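Local coordinates for polyketide synthase/nonribosomal peptide synthetase hybrid RzxB (Pseudomonas fluorescens, PDB 5IL6), which probably dehydrates beta-hydroxyacyl intermediates on their carrier protein during rhizoxin assembly, through its dehydratase domain, at residues 238-243 against 272-277; 245-250 against 265-270. All blocks are in the same frame, centred on the assembly; numbering follows the deposited sequence.

Interaction 1. Residues 238-243 against 272-277; sequences VLLADC and GQCCAI
Val238 and Ile277 pair antiparallel through both of their peptide groups: Val238 N reaches Ile277 O at 2.8 Å, and the return bond runs from Ile277 N to Val238 O. Val238 O also receives a CA-H...O contact from Ala276 CA at 3.1 Å. One step on, Leu239 and Ala276 form a non-hydrogen-bonded pair, and there the chain of 238-243 leaves the strand. Its next two amides converge on a single acceptor, Cys275 O. Leu240 N lies 2.9 Å from Cys275 O but 36° above the carbonyl plane, whereas Ala241 N, at 3.3 Å from the same oxygen, sits in that plane on a lone pair. Two N-H groups thus hold the turning chain against one carbonyl.

The side chains close over both faces. Leu240 CD1 touches both Cys274 SG, at 3.8 Å, and Ile277 CD1, at 4.0 Å; the Leu240 and Ile277 side chains cross obliquely, on the face shared with Val238. Cys243 returns on the face of Leu239 and Ala276. With its sulfur anti to the carbonyl carbon (chi1 -60°), Cys243 SG comes within 3.5 Å of Cys275 CB, touching through sulfur and methylene and not sulfur to sulfur.

Further out, Val137 packs on Val238 and Leu240, and Leu202 on Cys243, while Asn197 ND2 binds Cys243 O. Leu267 of the adjoining strand bonds to the backbones of both Cys275 and Ala276, which face it together. That is a classic beta bulge in strand 274-284 against strand 261-268; at the other edge of the bulged strand, strand 230-239 ends, all within the antiparallel sheet of a hotdog-type dehydratase domain.

Interaction 2. Residues 245-250 against 265-270; sequences ASLQVQ and LALFDD
Gln248 and Phe268 form a hydrogen-bonded antiparallel pair, with Gln248 N to Phe268 O and Phe268 N to Gln248 O both at 2.7 Å. Gln250 and Ala266 repeat the pattern more loosely, their two N-to-O distances each 3.0 Å. Between these pairs Val249 and Leu267 face each other without N-H bonds, and CA-H...O contacts fill in, such as Val249 CA to Ala266 O. The strand axes run 152° apart.

The apolar side chains of Leu247, Val249, Leu265 and Leu267 mesh by their branches. Leu247 CD1 meets Leu267 CD2 at 4.0 Å, the two side chains crossing at a slant, while Val249 and Leu267 lie side by side, pointing the same way. Leu206 and Ala210 of helix 204-212 pack on Leu247 and Val249.

On the face of Gln248, Gln250 and Phe268, the Phe268 ring is met at its edge, near its plane: Gln250 CB lies 3.9 Å from Phe268 CE1. The Gln250 amide, turned 35° from the ring, bonds outward to Gln184 OE1 and Asp143 N.

Polar side chains bind near the end of the pairing. In Gln248, chi2 of 180° carries CD straight out from CB, and the amide, turned by chi3, brings NE2 to Asp269 O at 3.3 Å, with that oxygen in the amide plane. A water accepts from Asp270 N at 2.6 Å and donates to Ser246 O, bridging the chains where direct backbone bonds have stopped. Asp269 OD1 instead turns to Gln273 N, inside the following turn.

The chemistry is accordingly divided: one face of the hairpin is aliphatic and packs against helix 204-212, while the other carries two glutamines and the Phe268 ring, whose edge meets the Gln250 side chain and Gln248 O; water and side-chain groups take over from backbone pairing where the strands part.

Overall arrangement
The two contacts have centres 8 Å apart and lie on the same side of the chain's centre. Along the chain interaction 2 is nested within interaction 1: strand 230-239 leads into strand 246-254, the hairpin returns through 261-268, and 274-284 closes the loop. Across the sheet the order is 230-239, 274-284, 261-268, 246-254, so the strand adjoining the first is the last of the four. Strands 261-268 and 274-284 are neighbours: the bulge described for interaction 1 faces Leu267 of interaction 2, and Phe268 packs on Cys274. Together they build a continuous antiparallel part of the second hotdog-family region of this dehydratase.

Interaction 1. Residues 238-243 against 272-277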
# COMPACT_ATOMS: atom_id res chain seq x y z
N VAL A 238 10.06 -2.88 0.62
CA VAL A 238 11.17 -2.73 1.55
C VAL A 238 10.98 -1.43 2.32
O VAL A 238 10.84 -0.36 1.71
CB VAL A 238 12.53 -2.76 0.84
CG1 VAL A 238 13.65 -2.53 1.84
CG2 VAL A 238 12.72 -4.08 0.11
N LEU A 239 10.95 -1.53 3.64
CA LEU A 239 10.83 -0.37 4.51
C LEU A 239 12.20 -0.09 5.13
O LEU A 239 12.64 -0.82 6.02
CB LEU A 239 9.77 -0.60 5.59
CG LEU A 239 9.50 0.56 6.54
CD1 LEU A 239 8.95 1.77 5.80
CD2 LEU A 239 8.55 0.12 7.65
N LEU A 240 12.86 0.95 4.63
CA LEU A 240 14.21 1.31 5.07
C LEU A 240 14.23 2.21 6.29
O LEU A 240 15.12 2.08 7.14
CB LEU A 240 14.96 1.98 3.92
CG LEU A 240 15.39 0.99 2.84
CD1 LEU A 240 15.48 1.62 1.47
CD2 LEU A 240 16.74 0.44 3.27
N ALA A 241 13.27 3.13 6.40
CA ALA A 241 13.28 4.09 7.49
C ALA A 241 11.88 4.67 7.62
O ALA A 241 11.03 4.51 6.74
CB ALA A 241 14.31 5.20 7.24
N ASP A 242 11.64 5.33 8.75
CA ASP A 242 10.37 6.01 8.95
C ASP A 242 10.16 7.05 7.86
O ASP A 242 11.08 7.78 7.48
CB ASP A 242 10.33 6.66 10.33
CG ASP A 242 10.36 5.65 11.46
OD1 ASP A 242 10.03 4.47 11.21
OD2 ASP A 242 10.72 6.03 12.59
N CYS A 243 8.93 7.12 7.37
CA CYS A 243 8.60 8.02 6.27
C CYS A 243 7.97 9.29 6.81
O CYS A 243 7.01 9.21 7.59
CB CYS A 243 7.66 7.34 5.29
SG CYS A 243 8.34 5.84 4.54
N GLY A 272 15.63 13.70 -0.43
CA GLY A 272 16.11 12.70 -1.36
C GLY A 272 16.57 11.39 -0.74
O GLY A 272 17.13 10.55 -1.46
N GLN A 273 16.37 11.20 0.56
CA GLN A 273 16.70 9.94 1.21
C GLN A 273 15.65 8.89 0.88
O GLN A 273 14.45 9.15 1.02
CB GLN A 273 16.77 10.12 2.73
CG GLN A 273 17.66 11.25 3.21
CD GLN A 273 19.10 10.82 3.41
OE1 GLN A 273 19.38 9.66 3.74
NE2 GLN A 273 20.03 11.75 3.23
N CYS A 274 16.09 7.71 0.48
CA CYS A 274 15.15 6.63 0.21
C CYS A 274 14.61 6.06 1.52
O CYS A 274 15.37 5.65 2.39
CB CYS A 274 15.82 5.52 -0.60
SG CYS A 274 14.63 4.25 -1.09
N CYS A 275 13.28 6.05 1.65
CA CYS A 275 12.62 5.51 2.82
C CYS A 275 11.90 4.19 2.57
O CYS A 275 11.77 3.39 3.49
CB CYS A 275 11.61 6.52 3.38
SG CYS A 275 12.37 8.04 3.99
N ALA A 276 11.45 3.94 1.34
CA ALA A 276 10.76 2.70 1.03
C ALA A 276 10.88 2.42 -0.46
O ALA A 276 11.00 3.34 -1.27
CB ALA A 276 9.29 2.75 1.45
N ILE A 277 10.82 1.13 -0.80
CA ILE A 277 10.95 0.67 -2.18
C ILE A 277 9.86 -0.35 -2.45
O ILE A 277 9.63 -1.25 -1.63
CB ILE A 277 12.34 0.06 -2.45
CG1 ILE A 277 13.44 1.11 -2.27
CG2 ILE A 277 12.40 -0.53 -3.86
CD1 ILE A 277 14.84 0.53 -2.28

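Interaction 2. Residues 245-250 against 265-270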
# COMPACT_ATOMS: atom_id res chain seq x y z
N ALA A 245 5.76 13.01 6.69
CA ALA A 245 4.42 13.29 6.19
C ALA A 245 4.41 13.84 4.77
O ALA A 245 3.34 13.96 4.18
CB ALA A 245 3.72 14.29 7.12
N SER A 246 5.58 14.17 4.22
CA SER A 246 5.71 14.63 2.84
C SER A 246 6.77 13.79 2.14
O SER A 246 7.83 13.53 2.72
CB SER A 246 6.08 16.12 2.78
OG SER A 246 6.24 16.55 1.44
N LEU A 247 6.48 13.37 0.91
CA LEU A 247 7.33 12.41 0.23
C LEU A 247 7.44 12.74 -1.25
O LEU A 247 6.55 13.35 -1.84
CB LEU A 247 6.79 10.98 0.37
CG LEU A 247 6.78 10.39 1.78
CD1 LEU A 247 5.99 9.10 1.81
CD2 LEU A 247 8.20 10.16 2.27
N GLN A 248 8.56 12.32 -1.84
CA GLN A 248 8.73 12.24 -3.28
C GLN A 248 8.66 10.77 -3.69
O GLN A 248 9.18 9.90 -2.99
CB GLN A 248 10.07 12.82 -3.73
CG GLN A 248 10.26 14.30 -3.49
CD GLN A 248 11.62 14.77 -3.97
OE1 GLN A 248 11.76 15.24 -5.10
NE2 GLN A 248 12.62 14.65 -3.11
N VAL A 249 8.02 10.51 -4.83
CA VAL A 249 7.85 9.14 -5.32
C VAL A 249 8.34 9.08 -6.75
O VAL A 249 7.77 9.74 -7.63
CB VAL A 249 6.38 8.68 -5.23
CG1 VAL A 249 6.26 7.23 -5.67
CG2 VAL A 249 5.86 8.85 -3.81
N GLN A 250 9.38 8.29 -6.99
CA GLN A 250 9.85 8.02 -8.34
C GLN A 250 9.21 6.73 -8.83
O GLN A 250 9.25 5.71 -8.14
CB GLN A 250 11.38 7.89 -8.37
CG GLN A 250 11.93 7.80 -9.78
CD GLN A 250 13.43 7.62 -9.82
OE1 GLN A 250 14.10 7.63 -8.79
NE2 GLN A 250 13.97 7.46 -11.02
N LEU A 265 8.48 1.45 -7.75
CA LEU A 265 8.35 2.73 -7.07
C LEU A 265 9.40 2.84 -5.98
O LEU A 265 9.82 1.84 -5.39
CB LEU A 265 6.95 2.92 -6.45
CG LEU A 265 5.74 2.95 -7.39
CD1 LEU A 265 5.32 1.54 -7.81
CD2 LEU A 265 4.58 3.68 -6.74
N ALA A 266 9.82 4.07 -5.71
CA ALA A 266 10.72 4.36 -4.60
C ALA A 266 10.24 5.64 -3.93
O ALA A 266 9.95 6.63 -4.61
CB ALA A 266 12.17 4.50 -5.08
N LEU A 267 10.16 5.61 -2.61
CA LEU A 267 9.67 6.73 -1.82
C LEU A 267 10.85 7.42 -1.15
O LEU A 267 11.67 6.76 -0.50
CB LEU A 267 8.65 6.27 -0.78
CG LEU A 267 7.28 5.83 -1.31
CD1 LEU A 267 7.37 4.57 -2.17
CD2 LEU A 267 6.30 5.63 -0.17
N PHE A 268 10.93 8.74 -1.31
CA PHE A 268 12.03 9.52 -0.76
C PHE A 268 11.47 10.66 0.07
O PHE A 268 10.38 11.17 -0.20
CB PHE A 268 12.92 10.09 -1.87
CG PHE A 268 13.42 9.07 -2.86
CD1 PHE A 268 12.64 8.70 -3.94
CD2 PHE A 268 14.67 8.49 -2.71
CE1 PHE A 268 13.09 7.76 -4.85
CE2 PHE A 268 15.12 7.55 -3.62
CZ PHE A 268 14.33 7.19 -4.69
N ASP A 269 12.23 11.08 1.07
CA ASP A 269 11.88 12.27 1.82
C ASP A 269 12.21 13.51 0.99
O ASP A 269 12.79 13.43 -0.10
CB ASP A 269 12.59 12.30 3.17
CG ASP A 269 14.10 12.43 3.05
OD1 ASP A 269 14.61 12.62 1.92
OD2 ASP A 269 14.78 12.35 4.09
N ASP A 270 11.82 14.68 1.50
CA ASP A 270 12.04 15.91 0.76
C ASP A 270 13.52 16.18 0.51
O ASP A 270 13.85 17.00 -0.35
CB ASP A 270 11.43 17.09 1.50
CG ASP A 270 9.91 17.14 1.38
OD1 ASP A 270 9.35 16.35 0.60
OD2 ASP A 270 9.29 17.99 2.06
O HOH W 1 10.05 14.86 3.40